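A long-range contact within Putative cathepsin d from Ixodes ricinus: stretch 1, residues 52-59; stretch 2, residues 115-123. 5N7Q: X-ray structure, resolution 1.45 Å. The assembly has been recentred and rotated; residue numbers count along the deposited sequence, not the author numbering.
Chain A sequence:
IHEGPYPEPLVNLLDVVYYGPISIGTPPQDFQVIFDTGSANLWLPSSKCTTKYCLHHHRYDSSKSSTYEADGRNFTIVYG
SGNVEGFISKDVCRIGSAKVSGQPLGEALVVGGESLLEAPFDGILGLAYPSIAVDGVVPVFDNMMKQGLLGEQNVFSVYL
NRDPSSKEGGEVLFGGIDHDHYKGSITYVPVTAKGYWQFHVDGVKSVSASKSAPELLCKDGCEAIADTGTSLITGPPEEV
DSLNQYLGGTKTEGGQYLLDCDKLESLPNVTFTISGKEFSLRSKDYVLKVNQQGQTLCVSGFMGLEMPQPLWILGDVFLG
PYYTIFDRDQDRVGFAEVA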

# COMPACT_ATOMS: atom_id res chain seq x y z
N LYS A 52 -14.16 -20.13 -8.97
CA LYS A 52 -13.12 -20.74 -8.13
C LYS A 52 -12.58 -19.71 -7.13
O LYS A 52 -12.41 -20.00 -5.94
CB LYS A 52 -12.00 -21.29 -9.02
CG LYS A 52 -10.89 -22.01 -8.28
CD LYS A 52 -9.99 -22.78 -9.24
CE LYS A 52 -9.02 -21.88 -9.97
NZ LYS A 52 -8.06 -22.65 -10.83
N TYR A 53 -12.33 -18.50 -7.62
CA TYR A 53 -11.82 -17.42 -6.78
C TYR A 53 -12.76 -17.17 -5.60
O TYR A 53 -12.36 -17.18 -4.43
CB TYR A 53 -11.65 -16.14 -7.60
CG TYR A 53 -11.45 -14.93 -6.74
CD1 TYR A 53 -10.25 -14.71 -6.05
CD2 TYR A 53 -12.46 -14.00 -6.55
CE1 TYR A 53 -10.09 -13.61 -5.22
CE2 TYR A 53 -12.30 -12.90 -5.73
CZ TYR A 53 -11.12 -12.69 -5.07
OH TYR A 53 -10.99 -11.58 -4.27
N CYS A 54 -14.03 -16.98 -5.91
CA CYS A 54 -14.99 -16.62 -4.86
C CYS A 54 -15.20 -17.76 -3.87
O CYS A 54 -15.27 -17.53 -2.66
CB CYS A 54 -16.31 -16.17 -5.47
SG CYS A 54 -16.11 -14.61 -6.35
N LEU A 55 -15.20 -19.00 -4.36
CA LEU A 55 -15.44 -20.14 -3.47
C LEU A 55 -14.29 -20.43 -2.53
O LEU A 55 -14.49 -21.12 -1.52
CB LEU A 55 -15.82 -21.37 -4.28
CG LEU A 55 -17.18 -21.26 -4.97
CD1 LEU A 55 -17.49 -22.61 -5.59
CD2 LEU A 55 -18.34 -20.82 -4.06
N HIS A 56 -13.11 -19.87 -2.82
CA HIS A 56 -11.94 -20.01 -1.94
C HIS A 56 -11.57 -18.73 -1.22
O HIS A 56 -10.45 -18.60 -0.72
CB HIS A 56 -10.77 -20.58 -2.73
CG HIS A 56 -11.02 -21.98 -3.16
ND1 HIS A 56 -11.59 -22.29 -4.36
CD2 HIS A 56 -10.87 -23.15 -2.49
CE1 HIS A 56 -11.75 -23.60 -4.44
NE2 HIS A 56 -11.33 -24.14 -3.32
N HIS A 57 -12.51 -17.80 -1.12
CA HIS A 57 -12.34 -16.60 -0.32
C HIS A 57 -13.58 -16.37 0.51
O HIS A 57 -14.61 -17.05 0.28
CB HIS A 57 -12.00 -15.38 -1.20
CG HIS A 57 -10.61 -15.43 -1.74
ND1 HIS A 57 -10.28 -16.09 -2.90
CD2 HIS A 57 -9.45 -14.95 -1.22
CE1 HIS A 57 -8.98 -16.00 -3.09
NE2 HIS A 57 -8.45 -15.33 -2.08
N HIS A 58 -13.51 -15.49 1.50
CA HIS A 58 -14.71 -15.11 2.24
C HIS A 58 -15.60 -14.21 1.39
O HIS A 58 -15.12 -13.30 0.71
CB HIS A 58 -14.36 -14.48 3.58
CG HIS A 58 -13.42 -15.29 4.38
ND1 HIS A 58 -12.13 -14.89 4.63
CD2 HIS A 58 -13.53 -16.53 4.91
CE1 HIS A 58 -11.50 -15.83 5.31
NE2 HIS A 58 -12.33 -16.83 5.50
N ARG A 59 -16.89 -14.51 1.40
CA ARG A 59 -17.88 -13.79 0.58
C ARG A 59 -18.85 -13.01 1.44
O ARG A 59 -19.19 -13.42 2.56
CB ARG A 59 -18.60 -14.77 -0.36
CG ARG A 59 -17.68 -15.48 -1.35
CD ARG A 59 -18.36 -16.59 -2.15
NE ARG A 59 -18.98 -17.57 -1.28
CZ ARG A 59 -18.35 -18.50 -0.56
NH1 ARG A 59 -17.02 -18.65 -0.58
NH2 ARG A 59 -19.07 -19.32 0.23
N SER A 115 -2.16 -11.88 -8.52
CA SER A 115 -1.89 -11.24 -7.24
C SER A 115 -3.15 -11.11 -6.41
O SER A 115 -3.07 -11.14 -5.19
CB SER A 115 -1.26 -9.86 -7.45
OG SER A 115 -0.04 -9.97 -8.18
N LEU A 116 -4.31 -11.02 -7.07
CA LEU A 116 -5.59 -10.97 -6.37
C LEU A 116 -6.20 -12.37 -6.25
O LEU A 116 -6.72 -12.76 -5.19
CB LEU A 116 -6.56 -10.04 -7.11
CG LEU A 116 -6.12 -8.58 -7.21
CD1 LEU A 116 -7.16 -7.71 -7.89
CD2 LEU A 116 -5.73 -7.98 -5.85
N LEU A 117 -6.12 -13.15 -7.34
CA LEU A 117 -6.82 -14.44 -7.40
C LEU A 117 -6.31 -15.46 -6.40
O LEU A 117 -7.09 -16.24 -5.86
CB LEU A 117 -6.73 -15.02 -8.80
CG LEU A 117 -7.50 -14.25 -9.87
CD1 LEU A 117 -7.10 -14.70 -11.26
CD2 LEU A 117 -9.01 -14.39 -9.71
N GLU A 118 -5.02 -15.40 -6.10
CA GLU A 118 -4.42 -16.33 -5.16
C GLU A 118 -4.02 -15.68 -3.85
O GLU A 118 -3.28 -16.27 -3.06
CB GLU A 118 -3.24 -17.02 -5.84
CG GLU A 118 -3.67 -17.91 -7.01
CD GLU A 118 -4.76 -18.94 -6.66
OE1 GLU A 118 -4.86 -19.42 -5.50
OE2 GLU A 118 -5.55 -19.28 -7.56
N ALA A 119 -4.56 -14.49 -3.58
CA ALA A 119 -4.21 -13.72 -2.39
C ALA A 119 -4.78 -14.36 -1.12
O ALA A 119 -5.82 -15.04 -1.17
CB ALA A 119 -4.70 -12.29 -2.51
N PRO A 120 -4.11 -14.12 0.02
CA PRO A 120 -4.61 -14.55 1.32
C PRO A 120 -5.72 -13.63 1.83
O PRO A 120 -6.45 -13.98 2.76
CB PRO A 120 -3.36 -14.43 2.21
CG PRO A 120 -2.59 -13.33 1.60
CD PRO A 120 -2.78 -13.47 0.13
N PHE A 121 -5.82 -12.46 1.23
CA PHE A 121 -6.87 -11.50 1.56
C PHE A 121 -8.05 -11.66 0.60
O PHE A 121 -7.90 -12.20 -0.51
CB PHE A 121 -6.32 -10.08 1.56
CG PHE A 121 -5.56 -9.70 0.32
CD1 PHE A 121 -6.23 -9.29 -0.81
CD2 PHE A 121 -4.16 -9.81 0.28
CE1 PHE A 121 -5.55 -8.93 -1.97
CE2 PHE A 121 -3.47 -9.46 -0.88
CZ PHE A 121 -4.17 -9.02 -2.01
N ASP A 122 -9.19 -11.17 1.05
CA ASP A 122 -10.44 -11.24 0.28
C ASP A 122 -10.68 -10.04 -0.57
O ASP A 122 -11.38 -10.13 -1.57
CB ASP A 122 -11.61 -11.42 1.23
CG ASP A 122 -11.41 -12.59 2.17
OD1 ASP A 122 -11.17 -13.72 1.68
OD2 ASP A 122 -11.34 -12.38 3.40
N GLY A 123 -10.12 -8.90 -0.21
CA GLY A 123 -10.36 -7.69 -0.97
C GLY A 123 -9.45 -6.57 -0.56
O GLY A 123 -8.44 -6.79 0.11
O HOH W 1 -8.41 -11.37 -3.26

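Two short helical ends and the loops that follow them make this contact, which buries 423 Å² in all. The backbones approach at two points, Tyr53 CA to Leu117 CA at 5.9 Å and His57 CA to Asp122 CA at 5.7 Å. Between them stretch 2 presents a run of backbone carbonyls, and stretch 1 answers with ring side chains, so much of the recognition is side chain to main chain.

His57 is the clearest case. Its CA-to-CB bond points toward the other stretch, and chi1 at -73° (m) with chi2 at 86° sets the ring so that both nitrogens donate. ND1 of His57 turns back to Tyr53 O at 2.8 Å, an acceptor near the end of its own helix; NE2 of His57 reaches across to Ala119 O at 2.8 Å, with an N-H...O angle of 160°. With both nitrogens donating, the imidazole carries two protons and is therefore cationic. The ring also lies among further carbonyls: His57 CE1 is 3.4 Å from Leu117 O, near the ring plane, and His57 CD2 is 3.2 Å from Phe121 O. Such an oxygen-rich setting suits a positive ring with polarised C-H groups.

Asp122 brings a carboxylate to the next residue, His58. Its CB leaves sideways, but chi1 at -53° (m) and chi2 at -56° bring the carboxylate to His58, where it receives two hydrogen bonds from one residue: His58 N to Asp122 OD1 at 2.9 Å and His58 ND1 to Asp122 OD2 at 2.9 Å. Chi1 at -51° (m) brings the His58 ring to the side of its backbone N, and chi2 at 111° turns ND1 to Asp122, so N and ND1 grip the two carboxylate oxygens. Asp122 OD1 also packs 3.4 Å from His57 CB.

Tyr53 adopts t (chi1 167°), extending its ring alongside stretch 2 from Leu117 O, 3.5 Å from Tyr53 CD1 at the ring edge, to Asp122 O, 3.1 Å from Tyr53 OH. A water accepts a hydrogen bond from the phenol, with Tyr53 OH 2.8 Å from the water O, and donates to Leu116 O and Phe121 O, each 2.9 Å from that O. The water thus links the phenol to two carbonyls, one of which, Leu116 O, also accepts from Ala119 N. Leu117 starts away from stretch 1, yet its m,t conformation swings CD2 back to 3.8 Å from Tyr53 CB, adding an apolar patch beside the polar network.

For His57 the rule is economical: one ring nitrogen is held by a carbonyl of its own stretch, and the other is left to donate to a carbonyl of the second.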